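Local coordinates for protein 6-phosphogluconate dehydratase (Shewanella oneidensis, PDB 2GP4) that probably catalyses the dehydration of 6-phosphogluconate to 2-keto-3-deoxy-6-phosphogluconate with an iron-sulfur cluster, absent from this apo form, at residues L352-Y357 with E425-V430; H368-M373 with T419-T424; A468-D473 with V493-G498; P505-L510 with L526-R531. All coordinates share one frame; numbering follows the deposited sequence.

Contact 1. Residues L352-Y357 with E425-V430; sequences LLARVY and EVLTSV
Leu353 carries torsions well off the staggered values, with chi1 at -100°, which lay its fork against the chain of Thr428 to Val430. Its CD2 meets Val430 CG1 at 3.7 Å, the two side chains crossing at a slant, while CD1 lies 3.7 Å from Ser429 O. Thr428 has OG1 anti to the backbone N (chi1 -158°), which sends the hydroxyl to Thr432 O and leaves the methyl CG2 facing Leu353 O at 3.6 Å. The backbones run in opposite directions and join as a single antiparallel bridge, with Ala354 and Leu427 as a non-hydrogen-bonded pair. Two bonds frame it: Thr428 N reaches Leu353 O at 2.8 Å, and Arg355 N reaches Val426 O at 2.8 Å, nearly straight at 169°. Replacing Leu353 by an alanine would probably open a gap beside Val430 and take an apolar partner from Leu376 and Leu380 of helix 372-383. On the exposed flank, the Arg355 chain passes Glu425 O, with NH1 3.6 Å from that oxygen and no hydrogen bond made. Phe367 of helix 364-370 packs on both Ala354 and Leu427.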
loop_
_atom_site.group_PDB
_atom_site.type_symbol
_atom_site.label_atom_id
_atom_site.label_comp_id
_atom_site.label_asym_id
_atom_site.label_seq_id
_atom_site.Cartn_x
_atom_site.Cartn_y
_atom_site.Cartn_z
ATOM N N LEU A 352 -0.667 -13.097 9.873
ATOM C CA LEU A 352 -1.884 -12.368 9.559
ATOM C C LEU A 352 -2.712 -12.217 10.834
ATOM O O LEU A 352 -3.046 -13.205 11.491
ATOM C CB LEU A 352 -2.689 -13.078 8.464
ATOM C CG LEU A 352 -3.990 -12.401 8.026
ATOM C CD1 LEU A 352 -3.709 -11.071 7.287
ATOM C CD2 LEU A 352 -4.838 -13.342 7.173
ATOM N N LEU A 353 -3.041 -10.971 11.163
ATOM C CA LEU A 353 -3.654 -10.624 12.439
ATOM C C LEU A 353 -5.043 -9.981 12.313
ATOM O O LEU A 353 -5.765 -9.871 13.301
ATOM C CB LEU A 353 -2.712 -9.693 13.213
ATOM C CG LEU A 353 -1.812 -10.239 14.333
ATOM C CD1 LEU A 353 -1.338 -11.677 14.119
ATOM C CD2 LEU A 353 -0.637 -9.293 14.597
ATOM N N ALA A 354 -5.416 -9.556 11.107
ATOM C CA ALA A 354 -6.686 -8.852 10.915
ATOM C C ALA A 354 -7.462 -9.294 9.682
ATOM O O ALA A 354 -6.879 -9.536 8.630
ATOM C CB ALA A 354 -6.464 -7.340 10.885
ATOM N N ARG A 355 -8.781 -9.399 9.835
ATOM C CA ARG A 355 -9.708 -9.601 8.720
ATOM C C ARG A 355 -10.597 -8.378 8.553
ATOM O O ARG A 355 -11.603 -8.239 9.250
ATOM C CB ARG A 355 -10.603 -10.813 8.964
ATOM C CG ARG A 355 -10.058 -12.124 8.472
ATOM C CD ARG A 355 -11.167 -13.157 8.494
ATOM N NE ARG A 355 -10.655 -14.495 8.775
ATOM C CZ ARG A 355 -11.322 -15.427 9.455
ATOM N NH1 ARG A 355 -12.533 -15.168 9.945
ATOM N NH2 ARG A 355 -10.770 -16.617 9.659
ATOM N N VAL A 356 -10.223 -7.501 7.627
ATOM C CA VAL A 356 -10.986 -6.285 7.348
ATOM C C VAL A 356 -11.690 -6.442 6.003
ATOM O O VAL A 356 -11.159 -7.100 5.113
ATOM C CB VAL A 356 -10.077 -5.029 7.347
ATOM C CG1 VAL A 356 -10.904 -3.751 7.212
ATOM C CG2 VAL A 356 -9.236 -4.980 8.616
ATOM N N TYR A 357 -12.858 -5.804 5.872
ATOM C CA TYR A 357 -13.843 -6.025 4.791
ATOM C C TYR A 357 -13.393 -6.777 3.535
ATOM O O TYR A 357 -13.866 -7.892 3.312
ATOM C CB TYR A 357 -14.618 -4.741 4.416
ATOM C CG TYR A 357 -15.356 -4.836 3.084
ATOM C CD1 TYR A 357 -16.477 -5.660 2.936
ATOM C CD2 TYR A 357 -14.926 -4.107 1.973
ATOM C CE1 TYR A 357 -17.149 -5.757 1.710
ATOM C CE2 TYR A 357 -15.589 -4.194 0.745
ATOM C CZ TYR A 357 -16.699 -5.020 0.623
ATOM O OH TYR A 357 -17.352 -5.103 -0.583
ATOM N N GLU A 425 -12.565 -13.125 15.487
ATOM C CA GLU A 425 -12.927 -13.326 14.089
ATOM C C GLU A 425 -12.484 -12.147 13.214
ATOM O O GLU A 425 -12.447 -12.263 11.993
ATOM C CB GLU A 425 -14.431 -13.583 13.940
ATOM C CG GLU A 425 -14.841 -15.028 14.206
ATOM C CD GLU A 425 -16.291 -15.310 13.817
ATOM O OE1 GLU A 425 -17.192 -14.566 14.269
ATOM O OE2 GLU A 425 -16.529 -16.287 13.064
ATOM N N VAL A 426 -12.138 -11.024 13.842
ATOM C CA VAL A 426 -11.734 -9.819 13.119
ATOM C C VAL A 426 -10.275 -9.459 13.399
ATOM O O VAL A 426 -9.529 -9.097 12.488
ATOM C CB VAL A 426 -12.641 -8.611 13.473
ATOM C CG1 VAL A 426 -12.134 -7.331 12.817
ATOM C CG2 VAL A 426 -14.083 -8.884 13.072
ATOM N N LEU A 427 -9.879 -9.563 14.666
ATOM C CA LEU A 427 -8.546 -9.176 15.100
ATOM C C LEU A 427 -7.976 -10.201 16.072
ATOM O O LEU A 427 -8.665 -10.648 16.991
ATOM C CB LEU A 427 -8.593 -7.793 15.744
ATOM C CG LEU A 427 -7.321 -7.175 16.323
ATOM C CD1 LEU A 427 -6.216 -7.060 15.295
ATOM C CD2 LEU A 427 -7.672 -5.809 16.877
ATOM N N THR A 428 -6.713 -10.566 15.877
ATOM C CA THR A 428 -6.138 -11.646 16.656
ATOM C C THR A 428 -4.717 -11.356 17.150
ATOM O O THR A 428 -4.031 -10.472 16.626
ATOM C CB THR A 428 -6.226 -12.991 15.882
ATOM O OG1 THR A 428 -6.150 -14.085 16.800
ATOM C CG2 THR A 428 -5.137 -13.105 14.839
ATOM N N SER A 429 -4.296 -12.104 18.166
ATOM C CA SER A 429 -2.945 -12.009 18.717
ATOM C C SER A 429 -1.977 -12.791 17.843
ATOM O O SER A 429 -2.402 -13.670 17.087
ATOM C CB SER A 429 -2.920 -12.591 20.125
ATOM O OG SER A 429 -3.237 -13.968 20.076
ATOM N N VAL A 430 -0.681 -12.494 17.959
ATOM C CA VAL A 430 0.318 -13.217 17.173
ATOM C C VAL A 430 0.476 -14.686 17.598
ATOM O O VAL A 430 0.858 -15.516 16.782
ATOM C CB VAL A 430 1.710 -12.488 17.071
ATOM C CG1 VAL A 430 1.553 -10.977 17.111
ATOM C CG2 VAL A 430 2.691 -12.968 18.127
#

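Contact 2. Residues H368-M373 with T419-T424; sequences HAAGGM and TVSLDT
Ala370 O takes the backbone N-H of Leu422 at 3.0 Å, almost straight at 173°, on a lone pair in the carbonyl plane. The same oxygen receives a softer CA-H contact from Ser421 CA at 3.5 Å. Around this bond the side chains touch lightly: the methyl CB of Ala370 rests on Asp423 CB at 4.0 Å, and Leu422 extends CD1 to 3.9 Å from Ala369 O. Ser421 itself is held by its own loop. Its OG stands anti to the backbone N (chi1 178°), which brings it within 3.2 Å of Asp423 N, whose N-H it accepts in an ST turn, and it is also bonded to Leu427 O. These two partners probably fix the rotation of the hydroxyl, and it makes no bond to Ala370 O nearby. Asp423 OD1 is taken up in turn by Glu425 N, while Tyr235 and Phe243 of helix 235-243 lie against Leu422 and Asp423. Gly371 N bonds back to His368 O at 3.2 Å, and Gly371 leaves the helix with positive phi. The loop thus docks on the carbonyl of Ala370, at the C-terminal end of helix 364-370, where Gly371 makes a Schellman motif.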
loop_
_atom_site.group_PDB
_atom_site.type_symbol
_atom_site.label_atom_id
_atom_site.label_comp_id
_atom_site.label_asym_id
_atom_site.label_seq_id
_atom_site.Cartn_x
_atom_site.Cartn_y
_atom_site.Cartn_z
ATOM N N HIS A 368 -11.514 -1.500 14.687
ATOM C CA HIS A 368 -11.095 -0.596 15.750
ATOM C C HIS A 368 -11.733 -0.944 17.094
ATOM O O HIS A 368 -11.060 -0.943 18.115
ATOM C CB HIS A 368 -11.390 0.854 15.368
ATOM C CG HIS A 368 -11.041 1.840 16.438
ATOM N ND1 HIS A 368 -11.995 2.494 17.185
ATOM C CD2 HIS A 368 -9.842 2.274 16.893
ATOM C CE1 HIS A 368 -11.398 3.294 18.051
ATOM N NE2 HIS A 368 -10.092 3.181 17.892
ATOM N N ALA A 369 -13.026 -1.250 17.077
ATOM C CA ALA A 369 -13.748 -1.655 18.281
ATOM C C ALA A 369 -13.242 -2.978 18.879
ATOM O O ALA A 369 -13.338 -3.191 20.089
ATOM C CB ALA A 369 -15.244 -1.720 18.004
ATOM N N ALA A 370 -12.698 -3.850 18.033
ATOM C CA ALA A 370 -12.117 -5.123 18.477
ATOM C C ALA A 370 -10.795 -4.948 19.240
ATOM O O ALA A 370 -10.421 -5.791 20.052
ATOM C CB ALA A 370 -11.924 -6.061 17.291
ATOM N N GLY A 371 -10.096 -3.849 18.974
ATOM C CA GLY A 371 -8.788 -3.596 19.581
ATOM C C GLY A 371 -7.998 -2.561 18.808
ATOM O O GLY A 371 -7.299 -1.747 19.402
ATOM N N GLY A 372 -8.113 -2.612 17.479
ATOM C CA GLY A 372 -7.535 -1.611 16.581
ATOM C C GLY A 372 -6.024 -1.622 16.454
ATOM O O GLY A 372 -5.370 -2.624 16.756
HETATM N N MSE A 373 -5.477 -0.495 16.000
HETATM C CA MSE A 373 -4.042 -0.331 15.798
HETATM C C MSE A 373 -3.243 -0.398 17.097
HETATM O O MSE A 373 -2.111 -0.874 17.098
HETATM C CB MSE A 373 -3.730 0.984 15.061
HETATM C CG MSE A 373 -4.113 1.008 13.585
HETATM SE SE MSE A 373 -3.467 -0.534 12.576
HETATM C CE MSE A 373 -1.551 -0.173 12.649
ATOM N N THR A 419 -5.076 -5.016 25.469
ATOM C CA THR A 419 -4.052 -6.066 25.448
ATOM C C THR A 419 -4.643 -7.390 24.970
ATOM O O THR A 419 -3.916 -8.350 24.696
ATOM C CB THR A 419 -3.431 -6.299 26.847
ATOM O OG1 THR A 419 -4.463 -6.651 27.778
ATOM C CG2 THR A 419 -2.692 -5.057 27.341
ATOM N N VAL A 420 -5.967 -7.433 24.884
ATOM C CA VAL A 420 -6.685 -8.596 24.388
ATOM C C VAL A 420 -7.647 -8.136 23.294
ATOM O O VAL A 420 -8.178 -7.026 23.357
ATOM C CB VAL A 420 -7.419 -9.368 25.547
ATOM C CG1 VAL A 420 -8.371 -8.460 26.320
ATOM C CG2 VAL A 420 -8.159 -10.601 25.026
ATOM N N SER A 421 -7.845 -8.972 22.279
ATOM C CA SER A 421 -8.849 -8.687 21.260
ATOM C C SER A 421 -10.224 -9.081 21.784
ATOM O O SER A 421 -10.378 -10.127 22.413
ATOM C CB SER A 421 -8.546 -9.443 19.962
ATOM O OG SER A 421 -9.545 -9.201 18.986
ATOM N N LEU A 422 -11.217 -8.238 21.518
ATOM C CA LEU A 422 -12.599 -8.539 21.880
ATOM C C LEU A 422 -13.324 -9.344 20.803
ATOM O O LEU A 422 -14.433 -9.825 21.029
ATOM C CB LEU A 422 -13.379 -7.253 22.167
ATOM C CG LEU A 422 -13.045 -6.414 23.397
ATOM C CD1 LEU A 422 -13.938 -5.203 23.394
ATOM C CD2 LEU A 422 -13.223 -7.202 24.690
ATOM N N ASP A 423 -12.705 -9.488 19.634
ATOM C CA ASP A 423 -13.321 -10.223 18.535
ATOM C C ASP A 423 -12.264 -10.928 17.683
ATOM O O ASP A 423 -11.710 -10.342 16.750
ATOM C CB ASP A 423 -14.186 -9.279 17.688
ATOM C CG ASP A 423 -15.131 -10.018 16.755
ATOM O OD1 ASP A 423 -14.924 -11.227 16.487
ATOM O OD2 ASP A 423 -16.091 -9.374 16.282
ATOM N N THR A 424 -12.013 -12.194 18.005
ATOM C CA THR A 424 -10.981 -13.000 17.342
ATOM C C THR A 424 -11.390 -13.525 15.958
ATOM O O THR A 424 -10.649 -14.282 15.327
ATOM C CB THR A 424 -10.508 -14.177 18.232
ATOM O OG1 THR A 424 -11.638 -14.971 18.627
ATOM C CG2 THR A 424 -9.780 -13.662 19.476
#

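Contact 3. Residues A468-D473 with V493-G498; sequences AVVIDD and VVKGQG
From CB, Lys495 turns its chain into the position between its backbone N and carbonyl carbon (chi1 57°) and then runs out extended across strand 463-471, over Val470. CG lies 3.6 Å from Ile471 O and also touches Asp472 CB; CD and CE pass Val470 CG1, CE coming to 3.7 Å at a slant; NZ, still beside that methyl, ends on Thr588 OG1. The ammonium thereby has a hydroxyl partner, while its methylenes cover Val470. An alanine in place of Lys495 would probably strip the methylene packing from Val470 CG1 and leave Thr588 OG1 without this bond. Beneath the chain the backbones pair in parallel. Val493 N bonds to Val469 O at 2.7 Å, Ile471 N to Val493 O at 2.8 Å, and Lys495 N to Ile471 O at 2.9 Å. Val470 and Val493 point to one face of the sheet; Ile471 and Val494 share the other, side by side and pointing the same way, with CD1 of Ile471 4.1 Å from CG2 of Val494. Past the strand end, Gln497 bends back so that NE2 donates to Lys495 O at 3.0 Å, and its OE1 is bonded to Asn502 ND2. The pair forms the two strands of a beta-alpha-beta unit whose helix 477-482 packs Leu477 and Leu480 on Ile471, while strand 563-567 flanks strand 463-471 and strand 524-528 lies beyond strand 490-494.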
loop_
_atom_site.group_PDB
_atom_site.type_symbol
_atom_site.label_atom_id
_atom_site.label_comp_id
_atom_site.label_asym_id
_atom_site.label_seq_id
_atom_site.Cartn_x
_atom_site.Cartn_y
_atom_site.Cartn_z
ATOM N N ALA A 468 -1.801 -21.760 -22.142
ATOM C CA ALA A 468 -2.084 -20.331 -22.009
ATOM C C ALA A 468 -3.295 -19.889 -22.813
ATOM O O ALA A 468 -3.612 -20.471 -23.857
ATOM C CB ALA A 468 -0.873 -19.503 -22.404
ATOM N N VAL A 469 -3.959 -18.852 -22.302
ATOM C CA VAL A 469 -5.049 -18.173 -22.993
ATOM C C VAL A 469 -4.766 -16.663 -22.940
ATOM O O VAL A 469 -4.864 -16.038 -21.884
ATOM C CB VAL A 469 -6.432 -18.530 -22.367
ATOM C CG1 VAL A 469 -7.524 -17.629 -22.916
ATOM C CG2 VAL A 469 -6.776 -20.006 -22.622
ATOM N N VAL A 470 -4.405 -16.093 -24.087
ATOM C CA VAL A 470 -3.891 -14.723 -24.160
ATOM C C VAL A 470 -4.952 -13.720 -24.600
ATOM O O VAL A 470 -5.616 -13.915 -25.615
ATOM C CB VAL A 470 -2.656 -14.616 -25.114
ATOM C CG1 VAL A 470 -2.007 -13.241 -25.010
ATOM C CG2 VAL A 470 -1.626 -15.698 -24.805
ATOM N N ILE A 471 -5.106 -12.654 -23.817
ATOM C CA ILE A 471 -5.914 -11.491 -24.200
ATOM C C ILE A 471 -5.191 -10.199 -23.806
ATOM O O ILE A 471 -4.371 -10.202 -22.892
ATOM C CB ILE A 471 -7.346 -11.528 -23.597
ATOM C CG1 ILE A 471 -7.304 -11.804 -22.090
ATOM C CG2 ILE A 471 -8.196 -12.580 -24.310
ATOM C CD1 ILE A 471 -8.594 -11.466 -21.359
ATOM N N ASP A 472 -5.478 -9.102 -24.506
ATOM C CA ASP A 472 -4.825 -7.823 -24.206
ATOM C C ASP A 472 -5.797 -6.767 -23.692
ATOM O O ASP A 472 -5.480 -5.576 -23.632
ATOM C CB ASP A 472 -4.000 -7.314 -25.402
ATOM C CG ASP A 472 -4.828 -7.104 -26.663
ATOM O OD1 ASP A 472 -6.074 -7.015 -26.594
ATOM O OD2 ASP A 472 -4.209 -7.010 -27.741
ATOM N N ASP A 473 -6.982 -7.229 -23.313
ATOM C CA ASP A 473 -8.037 -6.381 -22.789
ATOM C C ASP A 473 -8.920 -7.279 -21.945
ATOM O O ASP A 473 -9.376 -8.321 -22.415
ATOM C CB ASP A 473 -8.835 -5.767 -23.943
ATOM C CG ASP A 473 -9.843 -4.722 -23.486
ATOM O OD1 ASP A 473 -10.438 -4.864 -22.394
ATOM O OD2 ASP A 473 -10.062 -3.756 -24.250
ATOM N N VAL A 493 -3.824 -15.309 -19.549
ATOM C CA VAL A 493 -2.811 -14.266 -19.637
ATOM C C VAL A 493 -3.453 -12.982 -20.137
ATOM O O VAL A 493 -4.017 -12.942 -21.235
ATOM C CB VAL A 493 -1.664 -14.670 -20.603
ATOM C CG1 VAL A 493 -0.689 -13.502 -20.835
ATOM C CG2 VAL A 493 -0.932 -15.917 -20.090
ATOM N N VAL A 494 -3.362 -11.936 -19.322
ATOM C CA VAL A 494 -3.894 -10.629 -19.669
ATOM C C VAL A 494 -2.735 -9.642 -19.789
ATOM O O VAL A 494 -2.122 -9.255 -18.793
ATOM C CB VAL A 494 -4.910 -10.132 -18.621
ATOM C CG1 VAL A 494 -5.601 -8.870 -19.114
ATOM C CG2 VAL A 494 -5.943 -11.224 -18.296
ATOM N N LYS A 495 -2.430 -9.241 -21.016
ATOM C CA LYS A 495 -1.291 -8.374 -21.249
ATOM C C LYS A 495 -1.728 -6.960 -21.637
ATOM O O LYS A 495 -2.925 -6.700 -21.821
ATOM C CB LYS A 495 -0.352 -8.992 -22.291
ATOM C CG LYS A 495 -1.006 -9.308 -23.626
ATOM C CD LYS A 495 0.027 -9.746 -24.633
ATOM C CE LYS A 495 -0.595 -9.916 -26.007
ATOM N NZ LYS A 495 0.400 -10.483 -26.957
ATOM N N GLY A 496 -0.751 -6.058 -21.727
ATOM C CA GLY A 496 -0.996 -4.646 -22.030
ATOM C C GLY A 496 -1.718 -3.928 -20.906
ATOM O O GLY A 496 -2.511 -3.014 -21.148
ATOM N N GLN A 497 -1.441 -4.342 -19.673
ATOM C CA GLN A 497 -2.151 -3.818 -18.510
ATOM C C GLN A 497 -1.203 -3.174 -17.501
ATOM O O GLN A 497 -1.614 -2.801 -16.404
ATOM C CB GLN A 497 -2.988 -4.923 -17.835
ATOM C CG GLN A 497 -4.006 -5.638 -18.735
ATOM C CD GLN A 497 -4.963 -4.696 -19.460
ATOM O OE1 GLN A 497 -5.554 -3.791 -18.859
ATOM N NE2 GLN A 497 -5.126 -4.917 -20.764
ATOM N N GLY A 498 0.064 -3.043 -17.879
ATOM C CA GLY A 498 1.064 -2.441 -17.013
ATOM C C GLY A 498 0.971 -0.926 -16.962
ATOM O O GLY A 498 0.164 -0.324 -17.682
#

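Contact 4. Residues P505-L510 with L526-R531; sequences PELHKL and LMTDGR
Leu507 N gives its hydrogen to Arg531 O at 2.9 Å, bent to 148° and tilted out of the carbonyl plane, and the Leu507 side chain folds over the same oxygen, CG coming to 3.3 Å. A water accepts from Arg531 N at 3.2 Å; its link to Pro505 O is too short to be trusted. The Arg531 guanidinium is met over one face by Glu506 CG, 3.8 Å from NE, and the carboxylate plane stands 82° to it. Glu506 OE2 only neighbours NH1, at 4.2 Å, because it lies well out of the guanidinium plane with no N-H aimed at it; it has instead a weak bond to Asn322 ND2. The arginine finds its acceptors outside: NE on Met504 O and NH1 on Asn322 OD1. Thr528 OG1 accepts from Gly530 N at 3.0 Å in an ST turn and is also bonded to Val494 O. Farther along, Leu510 CG packs on Leu526 CD1 at 4.1 Å. The loop between helices 499-502 and 511-519 thus lies along the C-terminal half of strand 524-528 and the turn that follows; the strand runs between strands 490-494 and 541-546, while Ser145 and Leu146 of helix 145-160 touch Arg531.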
loop_
_atom_site.group_PDB
_atom_site.type_symbol
_atom_site.label_atom_id
_atom_site.label_comp_id
_atom_site.label_asym_id
_atom_site.label_seq_id
_atom_site.Cartn_x
_atom_site.Cartn_y
_atom_site.Cartn_z
ATOM N N PRO A 505 -4.723 0.096 -14.831
ATOM C CA PRO A 505 -5.991 0.147 -14.107
ATOM C C PRO A 505 -6.251 -1.147 -13.329
ATOM O O PRO A 505 -5.834 -2.220 -13.762
ATOM C CB PRO A 505 -7.022 0.300 -15.230
ATOM C CG PRO A 505 -6.394 -0.365 -16.408
ATOM C CD PRO A 505 -4.924 -0.093 -16.282
ATOM N N GLU A 506 -6.920 -1.037 -12.186
ATOM C CA GLU A 506 -7.382 -2.203 -11.429
ATOM C C GLU A 506 -8.365 -2.972 -12.284
ATOM O O GLU A 506 -9.325 -2.402 -12.800
ATOM C CB GLU A 506 -8.068 -1.777 -10.126
ATOM C CG GLU A 506 -7.113 -1.274 -9.044
ATOM C CD GLU A 506 -7.835 -0.847 -7.786
ATOM O OE1 GLU A 506 -9.073 -1.030 -7.717
ATOM O OE2 GLU A 506 -7.168 -0.322 -6.868
ATOM N N LEU A 507 -8.106 -4.260 -12.460
ATOM C CA LEU A 507 -8.935 -5.077 -13.331
ATOM C C LEU A 507 -9.913 -5.895 -12.496
ATOM O O LEU A 507 -9.529 -6.858 -11.857
ATOM C CB LEU A 507 -8.062 -5.970 -14.219
ATOM C CG LEU A 507 -6.972 -5.279 -15.050
ATOM C CD1 LEU A 507 -5.935 -6.292 -15.494
ATOM C CD2 LEU A 507 -7.557 -4.520 -16.245
ATOM N N HIS A 508 -11.179 -5.487 -12.505
ATOM C CA HIS A 508 -12.188 -6.079 -11.631
ATOM C C HIS A 508 -12.983 -7.204 -12.286
ATOM O O HIS A 508 -13.702 -7.923 -11.602
ATOM C CB HIS A 508 -13.138 -4.999 -11.099
ATOM C CG HIS A 508 -12.451 -3.934 -10.302
ATOM N ND1 HIS A 508 -11.960 -4.154 -9.032
ATOM C CD2 HIS A 508 -12.161 -2.644 -10.600
ATOM C CE1 HIS A 508 -11.405 -3.043 -8.581
ATOM N NE2 HIS A 508 -11.512 -2.112 -9.511
ATOM N N LYS A 509 -12.843 -7.360 -13.599
ATOM C CA LYS A 509 -13.646 -8.327 -14.354
ATOM C C LYS A 509 -13.008 -9.717 -14.491
ATOM O O LYS A 509 -13.552 -10.585 -15.174
ATOM C CB LYS A 509 -13.986 -7.760 -15.740
ATOM C CG LYS A 509 -14.987 -6.605 -15.708
ATOM C CD LYS A 509 -15.053 -5.857 -17.035
ATOM C CE LYS A 509 -15.943 -6.562 -18.042
ATOM N NZ LYS A 509 -16.331 -5.637 -19.148
ATOM N N LEU A 510 -11.873 -9.925 -13.825
ATOM C CA LEU A 510 -11.065 -11.136 -14.008
ATOM C C LEU A 510 -11.346 -12.249 -13.002
ATOM O O LEU A 510 -11.603 -13.395 -13.391
ATOM C CB LEU A 510 -9.573 -10.781 -13.989
ATOM C CG LEU A 510 -8.814 -10.645 -15.314
ATOM C CD1 LEU A 510 -9.708 -10.249 -16.485
ATOM C CD2 LEU A 510 -7.639 -9.678 -15.172
ATOM N N LEU A 526 -4.240 -16.854 -13.104
ATOM C CA LEU A 526 -4.129 -15.576 -13.783
ATOM C C LEU A 526 -2.679 -15.150 -13.866
ATOM O O LEU A 526 -1.916 -15.342 -12.928
ATOM C CB LEU A 526 -4.886 -14.488 -13.026
ATOM C CG LEU A 526 -6.347 -14.156 -13.320
ATOM C CD1 LEU A 526 -6.626 -14.117 -14.822
ATOM C CD2 LEU A 526 -7.261 -15.117 -12.613
HETATM N N MSE A 527 -2.316 -14.556 -14.997
HETATM C CA MSE A 527 -1.033 -13.896 -15.140
HETATM C C MSE A 527 -1.234 -12.580 -15.875
HETATM O O MSE A 527 -1.749 -12.556 -16.991
HETATM C CB MSE A 527 -0.036 -14.787 -15.879
HETATM C CG MSE A 527 1.402 -14.297 -15.774
HETATM SE SE MSE A 527 2.606 -15.381 -16.850
HETATM C CE MSE A 527 1.988 -17.103 -16.209
ATOM N N THR A 528 -0.841 -11.483 -15.236
ATOM C CA THR A 528 -0.966 -10.167 -15.857
ATOM C C THR A 528 0.202 -9.251 -15.507
ATOM O O THR A 528 0.819 -9.385 -14.445
ATOM C CB THR A 528 -2.335 -9.486 -15.524
ATOM O OG1 THR A 528 -2.481 -8.286 -16.293
ATOM C CG2 THR A 528 -2.461 -9.166 -14.028
ATOM N N ASP A 529 0.510 -8.337 -16.421
ATOM C CA ASP A 529 1.487 -7.282 -16.148
ATOM C C ASP A 529 0.823 -6.130 -15.407
ATOM O O ASP A 529 1.478 -5.156 -15.020
ATOM C CB ASP A 529 2.183 -6.803 -17.431
ATOM C CG ASP A 529 1.220 -6.550 -18.584
ATOM O OD1 ASP A 529 -0.010 -6.449 -18.366
ATOM O OD2 ASP A 529 1.714 -6.437 -19.731
ATOM N N GLY A 530 -0.485 -6.269 -15.202
ATOM C CA GLY A 530 -1.269 -5.317 -14.437
ATOM C C GLY A 530 -1.608 -5.812 -13.044
ATOM O O GLY A 530 -0.812 -6.500 -12.407
ATOM N N ARG A 531 -2.807 -5.463 -12.588
ATOM C CA ARG A 531 -3.246 -5.703 -11.219
ATOM C C ARG A 531 -4.764 -5.845 -11.177
ATOM O O ARG A 531 -5.452 -5.435 -12.108
ATOM C CB ARG A 531 -2.811 -4.535 -10.320
ATOM C CG ARG A 531 -3.322 -3.163 -10.781
ATOM C CD ARG A 531 -3.083 -2.087 -9.752
ATOM N NE ARG A 531 -3.511 -0.767 -10.223
ATOM C CZ ARG A 531 -3.572 0.331 -9.465
ATOM N NH1 ARG A 531 -3.230 0.286 -8.181
ATOM N NH2 ARG A 531 -3.974 1.483 -9.990
HETATM O O HOH W 1 -3.755 -3.119 -14.609
#

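Overall arrangement
From the N terminus, residues 352-357, between helices 340-347 and 364-370, open the loop that contact 1 closes at 425-430; within it, contact 2 joins 368-373 to 419-424 and is fully nested. The two touch through Leu427, which packs on the Gly371-Gly372 turn. Contact 1 ties the 352-357 loop, and contact 2 the junction of helices 364-370 and 372-383, to the loop before strand 440-445. In series follow contact 3, closing a beta-alpha-beta unit through helix 477-482, and contact 4, where a loop outside the mixed sheet meets strand 524-528, with helix 511-519 between its segments. These two touch through Val494 O and Thr528 OG1. Contacts 2 and 3 lie on opposite sides of the chain's centre, about 42 Å between centres.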